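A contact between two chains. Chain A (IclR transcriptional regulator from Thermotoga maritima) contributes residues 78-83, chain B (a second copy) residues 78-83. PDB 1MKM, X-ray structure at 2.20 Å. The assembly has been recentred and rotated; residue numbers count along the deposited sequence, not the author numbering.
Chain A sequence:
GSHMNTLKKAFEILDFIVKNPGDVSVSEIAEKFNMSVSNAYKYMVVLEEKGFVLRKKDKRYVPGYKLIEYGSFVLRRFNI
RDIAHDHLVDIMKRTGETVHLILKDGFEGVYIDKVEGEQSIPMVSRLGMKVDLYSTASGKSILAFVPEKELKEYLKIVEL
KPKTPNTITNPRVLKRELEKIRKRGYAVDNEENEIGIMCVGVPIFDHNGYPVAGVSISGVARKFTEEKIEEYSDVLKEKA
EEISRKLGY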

# COMPACT_ATOMS: atom_id res chain seq x y z
N PHE A 78 4.01 3.92 11.93
CA PHE A 78 2.59 3.89 12.24
C PHE A 78 1.86 3.54 10.95
O PHE A 78 2.24 4.00 9.89
CB PHE A 78 2.14 5.25 12.76
CG PHE A 78 1.11 5.17 13.84
CD1 PHE A 78 1.41 4.60 15.08
CD2 PHE A 78 -0.15 5.73 13.66
CE1 PHE A 78 0.48 4.60 16.13
CE2 PHE A 78 -1.10 5.73 14.71
CZ PHE A 78 -0.77 5.16 15.94
N ASN A 79 0.83 2.70 11.04
CA ASN A 79 0.10 2.29 9.84
C ASN A 79 -1.37 2.68 9.92
O ASN A 79 -2.17 1.95 10.51
CB ASN A 79 0.22 0.78 9.66
CG ASN A 79 -0.02 0.35 8.23
OD1 ASN A 79 -0.98 0.76 7.59
ND2 ASN A 79 0.87 -0.51 7.72
N ILE A 80 -1.73 3.82 9.34
CA ILE A 80 -3.11 4.29 9.36
C ILE A 80 -4.02 3.25 8.69
O ILE A 80 -5.15 3.03 9.12
CB ILE A 80 -3.25 5.70 8.65
CG1 ILE A 80 -2.64 6.79 9.54
CG2 ILE A 80 -4.70 6.03 8.36
CD1 ILE A 80 -2.47 8.13 8.85
N ARG A 81 -3.49 2.58 7.67
CA ARG A 81 -4.23 1.54 6.95
C ARG A 81 -4.64 0.36 7.84
O ARG A 81 -5.81 -0.04 7.84
CB ARG A 81 -3.40 1.05 5.76
CG ARG A 81 -4.16 0.23 4.75
CD ARG A 81 -4.14 -1.25 5.07
NE ARG A 81 -4.95 -2.04 4.14
CZ ARG A 81 -5.07 -3.36 4.19
NH1 ARG A 81 -4.42 -4.05 5.12
NH2 ARG A 81 -5.83 -4.00 3.30
N ASP A 82 -3.70 -0.19 8.60
CA ASP A 82 -4.02 -1.31 9.50
C ASP A 82 -5.01 -0.86 10.57
O ASP A 82 -5.79 -1.66 11.11
CB ASP A 82 -2.75 -1.85 10.20
CG ASP A 82 -1.79 -2.56 9.25
OD1 ASP A 82 -2.26 -3.21 8.30
OD2 ASP A 82 -0.56 -2.48 9.47
N ILE A 83 -4.98 0.43 10.89
CA ILE A 83 -5.86 1.04 11.88
C ILE A 83 -7.26 1.33 11.33
O ILE A 83 -8.26 1.12 12.02
CB ILE A 83 -5.28 2.39 12.38
CG1 ILE A 83 -4.07 2.13 13.28
CG2 ILE A 83 -6.36 3.22 13.07
CD1 ILE A 83 -3.26 3.38 13.57
N PHE B 78 -7.60 -10.14 -3.64
CA PHE B 78 -6.65 -10.93 -2.87
C PHE B 78 -5.56 -9.96 -2.39
O PHE B 78 -5.17 -9.07 -3.12
CB PHE B 78 -6.04 -12.02 -3.74
CG PHE B 78 -5.79 -13.30 -3.01
CD1 PHE B 78 -6.86 -14.05 -2.49
CD2 PHE B 78 -4.51 -13.82 -2.89
CE1 PHE B 78 -6.64 -15.29 -1.88
CE2 PHE B 78 -4.28 -15.06 -2.27
CZ PHE B 78 -5.36 -15.79 -1.77
N ASN B 79 -5.11 -10.12 -1.15
CA ASN B 79 -4.09 -9.22 -0.61
C ASN B 79 -2.83 -9.97 -0.20
O ASN B 79 -2.77 -10.51 0.90
CB ASN B 79 -4.65 -8.48 0.60
CG ASN B 79 -3.93 -7.18 0.88
OD1 ASN B 79 -2.70 -7.14 0.92
ND2 ASN B 79 -4.68 -6.12 1.11
N ILE B 80 -1.84 -10.01 -1.09
CA ILE B 80 -0.58 -10.71 -0.81
C ILE B 80 0.07 -10.10 0.44
O ILE B 80 0.67 -10.82 1.25
CB ILE B 80 0.39 -10.65 -2.05
CG1 ILE B 80 -0.12 -11.58 -3.16
CG2 ILE B 80 1.80 -11.06 -1.66
CD1 ILE B 80 0.58 -11.40 -4.49
N ARG B 81 -0.09 -8.79 0.61
CA ARG B 81 0.46 -8.08 1.76
C ARG B 81 -0.09 -8.58 3.10
O ARG B 81 0.68 -8.86 4.02
CB ARG B 81 0.21 -6.58 1.60
CG ARG B 81 1.01 -5.70 2.53
CD ARG B 81 0.29 -5.44 3.84
NE ARG B 81 1.09 -4.66 4.78
CZ ARG B 81 0.67 -4.27 5.98
NH1 ARG B 81 -0.56 -4.59 6.39
NH2 ARG B 81 1.47 -3.57 6.78
N ASP B 82 -1.42 -8.68 3.22
CA ASP B 82 -2.03 -9.17 4.47
C ASP B 82 -1.60 -10.62 4.72
O ASP B 82 -1.56 -11.08 5.86
CB ASP B 82 -3.57 -9.11 4.40
CG ASP B 82 -4.11 -7.68 4.40
OD1 ASP B 82 -3.51 -6.81 5.06
OD2 ASP B 82 -5.16 -7.44 3.76
N ILE B 83 -1.31 -11.34 3.64
CA ILE B 83 -0.88 -12.73 3.70
C ILE B 83 0.60 -12.89 4.07
O ILE B 83 0.96 -13.77 4.83
CB ILE B 83 -1.08 -13.42 2.32
CG1 ILE B 83 -2.58 -13.66 2.07
CG2 ILE B 83 -0.27 -14.72 2.25
CD1 ILE B 83 -2.90 -14.05 0.65

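The two stretches are copies of the same segment related by an exact two-fold axis, so each contact on one side recurs on the other. In chain A a short non-helical lead-in, Phe A78 and Asn A79, runs into a helix that begins at Ile A80 and continues beyond Ile A83; chain B repeats this. The backbones stay well apart: the nearest CA atoms across the axis are those of Asp A82 and Asp B82, 9.5 Å from each other. The gap is bridged by side chains, and the contact is correspondingly small, burying 189 Å² summed over both sides.

Each helix start is organised by an asparagine at the N-cap, Asn A79 or Asn B79. In chain A, the backbone N of Asp A82 donates to OD1 of Asn A79 at 3.1 Å, satisfying an amide that has no preceding helical turn to supply a carbonyl acceptor. The first backbone bond of the turn follows, from Ile A83 N to Asn A79 O at 3.2 Å. Chain B repeats the arrangement, with Asp B82 N donating to Asn B79 OD1 at 3.0 Å.

The two stretches are joined by a reciprocal pair of salt bridges. Arg A81 points its CA-to-CB bond toward the other stretch and, with chi1 in t, chi2 in m and chi3 in t, reaches across the gap so that its NH1 donates to OD1 of Asp B82 at 2.9 Å. The carboxylate oxygen lies at the edge of the guanidinium, near its plane, where the N-H bonds point, and the angle at the hydrogen is 145°. The symmetric bond runs from Arg B81 NH1 to Asp A82 OD1, also 2.9 Å. Although the CA-to-CB bond of each aspartate points sideways, its carboxylate end comes nearer to the partner chain.

This exchange brings the two positive charges close, with NH1 of Arg A81 4.1 Å from NH1 of Arg B81. The aspartates offset the repulsion: besides its bond across the axis, OD1 of Asp A82 forms a long salt bridge, 3.9 Å, with NH1 of Arg A81 in its own chain, and chain B repeats it.

Asn A79 also points its CA-to-CB bond toward chain B, and its ND2 approaches NH2 of Arg B81 to 3.3 Å. Both groups are donors, so this is packing without a hydrogen bond; the arginine NH2 and NE are satisfied elsewhere in the structure. The phenylalanines and isoleucines stay out of reach, leaving a contact made entirely by polar and charged residues.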